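Local coordinates for penicillin-binding protein A (Mycobacterium tuberculosis, PDB 3UN7) that probably cross-links cell-wall peptidoglycan as a membrane-tethered D,D-transpeptidase and, by inference, helps to regulate cell length, at residues A[159-162]-A[163-166]; A[66-70]-A[71-75]; A[74-77]-A[78-82]. All blocks are in the same frame, centred on the assembly; numbering follows the deposited sequence.

Interaction 1. Residues A[159-162]-A[163-166]; sequences SHNP and EVQA
Ser159 opens the turn by laying its CB and OG against the valine of the coming helix: CB sits 3.5 Å from Val164 CG1, tight for two carbons. Its hydroxyl, swung away from its own backbone N (chi1 176°), accepts from Asn161 N over 3.1 Å, which makes an ST turn. His160 turns away from the helix, and its ring meets that of Tyr19. Asn161 then acts as N-cap of helix 162-174. With CG turned to the side away from its backbone N (chi1 -175°), OD1 reaches forward and takes Val164 N at 2.8 Å, on a lone pair in the carbonyl plane, while Val164 CG2 lies alongside the same oxygen at 3.6 Å. The backbone O of Asn161 receives Gln165 N at 3.1 Å and, weakly, the amide end of the same residue, with Gln165 NE2 3.3 Å away. That amide is gripped from its other end too, since Gln165 OE1 accepts from Ser63 OG and Arg65 N; these bonds satisfy the buried OE1 and probably set the turn of the amide. Pro162, the first residue of the helix, accepts with its O from Ala166 N at 2.9 Å, and the methyl of Ala166 lies 3.4 Å from that oxygen.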
loop_
_atom_site.group_PDB
_atom_site.type_symbol
_atom_site.label_atom_id
_atom_site.label_comp_id
_atom_site.label_asym_id
_atom_site.label_seq_id
_atom_site.Cartn_x
_atom_site.Cartn_y
_atom_site.Cartn_z
ATOM N N SER A 159 2.118 0.700 -28.668
ATOM C CA SER A 159 2.586 0.528 -30.036
ATOM C C SER A 159 1.428 0.570 -31.023
ATOM O O SER A 159 0.336 0.096 -30.739
ATOM C CB SER A 159 3.345 -0.774 -30.197
ATOM O OG SER A 159 3.697 -0.963 -31.551
ATOM N N HIS A 160 1.659 1.139 -32.193
ATOM C CA HIS A 160 0.604 1.129 -33.206
ATOM C C HIS A 160 0.655 -0.113 -34.065
ATOM O O HIS A 160 -0.224 -0.321 -34.899
ATOM C CB HIS A 160 0.626 2.414 -34.046
ATOM C CG HIS A 160 0.205 3.622 -33.271
ATOM N ND1 HIS A 160 -0.082 4.831 -33.870
ATOM C CD2 HIS A 160 0.010 3.802 -31.941
ATOM C CE1 HIS A 160 -0.426 5.706 -32.944
ATOM N NE2 HIS A 160 -0.380 5.110 -31.762
ATOM N N ASN A 161 1.665 -0.946 -33.845
ATOM C CA ASN A 161 1.754 -2.232 -34.522
ATOM C C ASN A 161 0.915 -3.285 -33.787
ATOM O O ASN A 161 1.164 -3.578 -32.615
ATOM C CB ASN A 161 3.220 -2.667 -34.661
ATOM C CG ASN A 161 3.384 -3.951 -35.474
ATOM O OD1 ASN A 161 3.262 -5.039 -34.941
ATOM N ND2 ASN A 161 3.685 -3.817 -36.763
ATOM N N PRO A 162 -0.088 -3.862 -34.476
ATOM C CA PRO A 162 -0.960 -4.868 -33.861
ATOM C C PRO A 162 -0.194 -6.059 -33.287
ATOM O O PRO A 162 -0.533 -6.532 -32.201
ATOM C CB PRO A 162 -1.831 -5.331 -35.032
ATOM C CG PRO A 162 -1.822 -4.211 -35.958
ATOM C CD PRO A 162 -0.464 -3.611 -35.876
ATOM N N GLU A 163 0.832 -6.529 -34.008
ATOM C CA GLU A 163 1.629 -7.663 -33.563
ATOM C C GLU A 163 2.519 -7.339 -32.374
ATOM O O GLU A 163 2.643 -8.162 -31.468
ATOM C CB GLU A 163 2.439 -8.271 -34.709
ATOM C CG GLU A 163 1.825 -9.551 -35.256
ATOM C CD GLU A 163 1.934 -10.716 -34.271
ATOM O OE1 GLU A 163 0.919 -11.054 -33.617
ATOM O OE2 GLU A 163 3.041 -11.284 -34.138
ATOM N N VAL A 164 3.121 -6.149 -32.349
ATOM C CA VAL A 164 3.870 -5.732 -31.153
ATOM C C VAL A 164 2.965 -5.714 -29.896
ATOM O O VAL A 164 3.355 -6.166 -28.811
ATOM C CB VAL A 164 4.571 -4.366 -31.367
ATOM C CG1 VAL A 164 5.070 -3.798 -30.053
ATOM C CG2 VAL A 164 5.733 -4.536 -32.359
ATOM N N GLN A 165 1.746 -5.200 -30.050
ATOM C CA GLN A 165 0.822 -5.179 -28.927
ATOM C C GLN A 165 0.428 -6.602 -28.520
ATOM O O GLN A 165 0.518 -6.957 -27.346
ATOM C CB GLN A 165 -0.427 -4.383 -29.277
ATOM C CG GLN A 165 -0.229 -2.895 -29.441
ATOM C CD GLN A 165 -1.457 -2.273 -30.040
ATOM O OE1 GLN A 165 -2.368 -1.877 -29.319
ATOM N NE2 GLN A 165 -1.515 -2.226 -31.363
ATOM N N ALA A 166 -0.005 -7.414 -29.486
ATOM C CA ALA A 166 -0.467 -8.786 -29.203
ATOM C C ALA A 166 0.590 -9.671 -28.545
ATOM O O ALA A 166 0.275 -10.469 -27.652
ATOM C CB ALA A 166 -1.019 -9.447 -30.469
#

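Interaction 2. Residues A[66-70]-A[71-75]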
loop_
_atom_site.group_PDB
_atom_site.type_symbol
_atom_site.label_atom_id
_atom_site.label_comp_id
_atom_site.label_asym_id
_atom_site.label_seq_id
_atom_site.Cartn_x
_atom_site.Cartn_y
_atom_site.Cartn_z
ATOM N N TYR A 66 -5.982 -2.993 -26.924
ATOM C CA TYR A 66 -6.324 -3.464 -25.581
ATOM C C TYR A 66 -6.987 -2.436 -24.659
ATOM O O TYR A 66 -7.221 -2.718 -23.474
ATOM C CB TYR A 66 -5.113 -4.143 -24.921
ATOM C CG TYR A 66 -4.676 -5.350 -25.721
ATOM C CD1 TYR A 66 -3.547 -5.293 -26.534
ATOM C CD2 TYR A 66 -5.438 -6.533 -25.712
ATOM C CE1 TYR A 66 -3.163 -6.389 -27.301
ATOM C CE2 TYR A 66 -5.064 -7.629 -26.474
ATOM C CZ TYR A 66 -3.924 -7.556 -27.261
ATOM O OH TYR A 66 -3.549 -8.625 -28.039
ATOM N N SER A 67 -7.316 -1.267 -25.214
ATOM C CA SER A 67 -7.984 -0.205 -24.473
ATOM C C SER A 67 -7.032 0.429 -23.452
ATOM O O SER A 67 -5.838 0.543 -23.695
ATOM C CB SER A 67 -9.270 -0.721 -23.795
ATOM O OG SER A 67 -10.141 0.357 -23.475
ATOM N N SER A 68 -7.570 0.833 -22.305
ATOM C CA SER A 68 -6.823 1.602 -21.330
ATOM C C SER A 68 -6.913 0.939 -19.964
ATOM O O SER A 68 -7.834 0.152 -19.723
ATOM C CB SER A 68 -7.455 2.972 -21.238
ATOM O OG SER A 68 -8.852 2.818 -20.936
ATOM N N THR A 69 -5.981 1.277 -19.068
ATOM C CA THR A 69 -6.053 0.836 -17.658
ATOM C C THR A 69 -5.648 1.978 -16.746
ATOM O O THR A 69 -5.227 3.035 -17.237
ATOM C CB THR A 69 -5.087 -0.328 -17.344
ATOM O OG1 THR A 69 -3.752 0.047 -17.728
ATOM C CG2 THR A 69 -5.504 -1.600 -18.072
ATOM N N ALA A 70 -5.756 1.742 -15.431
ATOM C CA ALA A 70 -5.407 2.692 -14.372
ATOM C C ALA A 70 -5.905 4.121 -14.682
ATOM O O ALA A 70 -7.066 4.279 -15.065
ATOM C CB ALA A 70 -3.897 2.655 -14.073
ATOM N N LEU A 71 -5.054 5.142 -14.544
ATOM C CA LEU A 71 -5.523 6.535 -14.755
ATOM C C LEU A 71 -5.840 6.886 -16.204
ATOM O O LEU A 71 -6.662 7.763 -16.450
ATOM C CB LEU A 71 -4.543 7.559 -14.194
ATOM C CG LEU A 71 -4.455 7.716 -12.682
ATOM C CD1 LEU A 71 -3.449 8.832 -12.365
ATOM C CD2 LEU A 71 -5.840 8.012 -12.062
ATOM N N GLU A 72 -5.191 6.217 -17.165
ATOM C CA GLU A 72 -5.588 6.400 -18.571
ATOM C C GLU A 72 -7.079 6.062 -18.712
ATOM O O GLU A 72 -7.832 6.741 -19.433
ATOM C CB GLU A 72 -4.754 5.538 -19.536
ATOM C CG GLU A 72 -3.247 5.853 -19.592
ATOM C CD GLU A 72 -2.882 7.055 -20.470
ATOM O OE1 GLU A 72 -3.697 8.000 -20.609
ATOM O OE2 GLU A 72 -1.762 7.052 -21.029
ATOM N N ARG A 73 -7.511 5.016 -18.016
ATOM C CA ARG A 73 -8.912 4.598 -18.092
ATOM C C ARG A 73 -9.799 5.506 -17.235
ATOM O O ARG A 73 -10.833 6.005 -17.707
ATOM C CB ARG A 73 -9.077 3.131 -17.677
ATOM C CG ARG A 73 -10.487 2.576 -17.947
ATOM C CD ARG A 73 -10.533 1.049 -17.824
ATOM N NE ARG A 73 -11.810 0.474 -18.285
ATOM C CZ ARG A 73 -12.125 0.232 -19.562
ATOM N NH1 ARG A 73 -11.281 0.527 -20.556
ATOM N NH2 ARG A 73 -13.308 -0.296 -19.860
ATOM N N ALA A 74 -9.391 5.709 -15.981
ATOM C CA ALA A 74 -10.184 6.458 -15.001
ATOM C C ALA A 74 -10.371 7.918 -15.414
ATOM O O ALA A 74 -11.440 8.503 -15.201
ATOM C CB ALA A 74 -9.530 6.369 -13.608
ATOM N N GLU A 75 -9.339 8.495 -16.029
ATOM C CA GLU A 75 -9.406 9.903 -16.423
ATOM C C GLU A 75 -9.539 10.055 -17.930
ATOM O O GLU A 75 -9.297 11.122 -18.477
ATOM C CB GLU A 75 -8.185 10.685 -15.890
ATOM C CG GLU A 75 -8.040 10.682 -14.381
ATOM C CD GLU A 75 -9.151 11.441 -13.641
ATOM O OE1 GLU A 75 -9.223 11.282 -12.416
ATOM O OE2 GLU A 75 -9.942 12.183 -14.257
#
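Arg73 N donates to Thr69 O over 3.1 Å, and Ala74 N makes a straighter bond to Ala70 O at 2.9 Å; Ala70 itself has a positive phi (43°), where the chain turns from strand 67-68 into helix 70-74. The side chain of Arg73 folds back along this strand. Its CB meets Ser68 OG at 3.3 Å, and CD runs past Ser68 O at 3.4 Å. An extended chain, with CG opposite the backbone N (chi1 -171°), carries the guanidinium to the two serines: NH1 makes a weak bond to Ser68 OG at 3.4 Å, and Ser67 OG lies 3.1 Å from the same NH1, at the edge of the group and in its plane. Beside it Glu72 CB touches Ser68 CB at 4.1 Å before the chain bends away, and its buried carboxylate is held by salt bridges to Arg47 and Arg23, one to each oxygen. Leu71 faces away from the strand, onto Val339 and Thr107. The arrangement is that of a β-hairpin, 62-63 paired with 67-68, whose second strand leads within one residue into a short helix, with an arginine from the helix lying back along the preceding strand.

Interaction 3. Residues A[74-77]-A[78-82]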
loop_
_atom_site.group_PDB
_atom_site.type_symbol
_atom_site.label_atom_id
_atom_site.label_comp_id
_atom_site.label_asym_id
_atom_site.label_seq_id
_atom_site.Cartn_x
_atom_site.Cartn_y
_atom_site.Cartn_z
ATOM N N ALA A 74 -9.391 5.709 -15.981
ATOM C CA ALA A 74 -10.184 6.458 -15.001
ATOM C C ALA A 74 -10.371 7.918 -15.414
ATOM O O ALA A 74 -11.440 8.503 -15.201
ATOM C CB ALA A 74 -9.530 6.369 -13.608
ATOM N N GLU A 75 -9.339 8.495 -16.029
ATOM C CA GLU A 75 -9.406 9.903 -16.423
ATOM C C GLU A 75 -9.539 10.055 -17.930
ATOM O O GLU A 75 -9.297 11.122 -18.477
ATOM C CB GLU A 75 -8.185 10.685 -15.890
ATOM C CG GLU A 75 -8.040 10.682 -14.381
ATOM C CD GLU A 75 -9.151 11.441 -13.641
ATOM O OE1 GLU A 75 -9.223 11.282 -12.416
ATOM O OE2 GLU A 75 -9.942 12.183 -14.257
ATOM N N ASP A 76 -9.997 8.994 -18.596
ATOM C CA ASP A 76 -10.184 9.027 -20.046
ATOM C C ASP A 76 -10.928 10.259 -20.612
ATOM O O ASP A 76 -10.434 10.866 -21.568
ATOM C CB ASP A 76 -10.827 7.732 -20.541
ATOM C CG ASP A 76 -10.470 7.418 -21.988
ATOM O OD1 ASP A 76 -9.430 7.892 -22.486
ATOM O OD2 ASP A 76 -11.250 6.693 -22.632
ATOM N N PRO A 77 -12.103 10.635 -20.040
ATOM C CA PRO A 77 -12.840 11.776 -20.594
ATOM C C PRO A 77 -12.081 13.104 -20.508
ATOM O O PRO A 77 -12.186 13.935 -21.412
ATOM C CB PRO A 77 -14.106 11.827 -19.740
ATOM C CG PRO A 77 -14.245 10.455 -19.149
ATOM C CD PRO A 77 -12.826 10.044 -18.892
ATOM N N ILE A 78 -11.322 13.303 -19.435
ATOM C CA ILE A 78 -10.476 14.491 -19.314
ATOM C C ILE A 78 -9.317 14.404 -20.317
ATOM O O ILE A 78 -9.057 15.350 -21.086
ATOM C CB ILE A 78 -9.975 14.684 -17.854
ATOM C CG1 ILE A 78 -11.143 15.147 -16.955
ATOM C CG2 ILE A 78 -8.779 15.659 -17.777
ATOM C CD1 ILE A 78 -11.536 16.625 -17.116
ATOM N N LEU A 79 -8.650 13.251 -20.341
ATOM C CA LEU A 79 -7.459 13.106 -21.168
ATOM C C LEU A 79 -7.769 13.161 -22.653
ATOM O O LEU A 79 -6.991 13.729 -23.425
ATOM C CB LEU A 79 -6.686 11.822 -20.808
ATOM C CG LEU A 79 -6.124 11.854 -19.388
ATOM C CD1 LEU A 79 -5.730 10.466 -18.934
ATOM C CD2 LEU A 79 -4.925 12.796 -19.344
ATOM N N ASN A 80 -8.893 12.575 -23.058
ATOM C CA ASN A 80 -9.299 12.640 -24.462
ATOM C C ASN A 80 -10.129 13.882 -24.828
ATOM O O ASN A 80 -10.443 14.100 -25.996
ATOM C CB ASN A 80 -9.951 11.325 -24.943
ATOM C CG ASN A 80 -11.348 11.100 -24.387
ATOM O OD1 ASN A 80 -12.072 12.043 -24.102
ATOM N ND2 ASN A 80 -11.741 9.825 -24.249
ATOM N N GLY A 81 -10.460 14.696 -23.831
ATOM C CA GLY A 81 -11.142 15.977 -24.058
ATOM C C GLY A 81 -12.651 15.913 -24.257
ATOM O O GLY A 81 -13.258 16.909 -24.632
ATOM N N SER A 82 -13.260 14.748 -23.997
ATOM C CA SER A 82 -14.708 14.577 -24.166
ATOM C C SER A 82 -15.497 14.896 -22.889
ATOM O O SER A 82 -16.731 14.947 -22.913
ATOM C CB SER A 82 -15.032 13.160 -24.648
ATOM O OG SER A 82 -14.571 12.198 -23.714
HETATM O O HOH W 1 -10.008 7.412 -25.198
#
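An Asx turn at the end of helix 76-79 is made by Asn80, whose side chain folds back over Asp76 one helical turn earlier. Asn80 OD1 accepts from Ser82 N at 3.0 Å, the bond that defines the turn and ties the chain beyond the helix back to it. Ser82 OG also donates to this oxygen, on a lone pair in the carbonyl plane, but at 2.5 Å from Asn80 OD1 the bond is unusually short and its exact length doubtful. CG of Asn80 stands between its own backbone N and carbonyl carbon (chi1 73°), which lays the amide against the Asp76 carbonyl, with Asn80 CG 3.0 Å from Asp76 O. That oxygen takes Asn80 N at 2.7 Å. The Asp76 and Asn80 side chains cross at about a right angle, carboxylate and amide planes 62° apart, and a water bridges them: it donates to Asp76 OD1 at 2.8 Å and accepts from Asn80 ND2 at 3.1 Å. Asp76 OD1 also forms a salt bridge with Arg23, so its charge is probably balanced there. Leu79 CD1 packs on Glu75 CB at 3.9 Å. The chain leaves through Gly81, with positive phi, while Arg90 of helix 87-96 donates to Asn80 O; on the buried side, Leu79 and Glu75 touch Val105 of strand 104-107, and Ile78 and Glu75 touch Leu342 of strand 339-343.

Along the chain interaction 2 comes first, interaction 3 follows and interaction 1 comes last. Interactions 2 and 3 share Ala74 and Glu75, where helix 70-74 gives way to helix 76-79; their centres are about 9 Å apart, both belong to the dimerisation domain, and Arg23 serves carboxylates of both. Interaction 1 belongs to the transpeptidase domain, its centre about 17 Å from that of interaction 2 and 23 Å from that of interaction 3. One place where the two domains meet is Tyr66, whose OH packs 3.3 Å from Ala166 CA and whose ring stacks on Trp169; helix 162-174 thus joins the transpeptidase domain to the 62-68 hairpin. All three lie away from Ser193, the probable acyl-ester nucleophile.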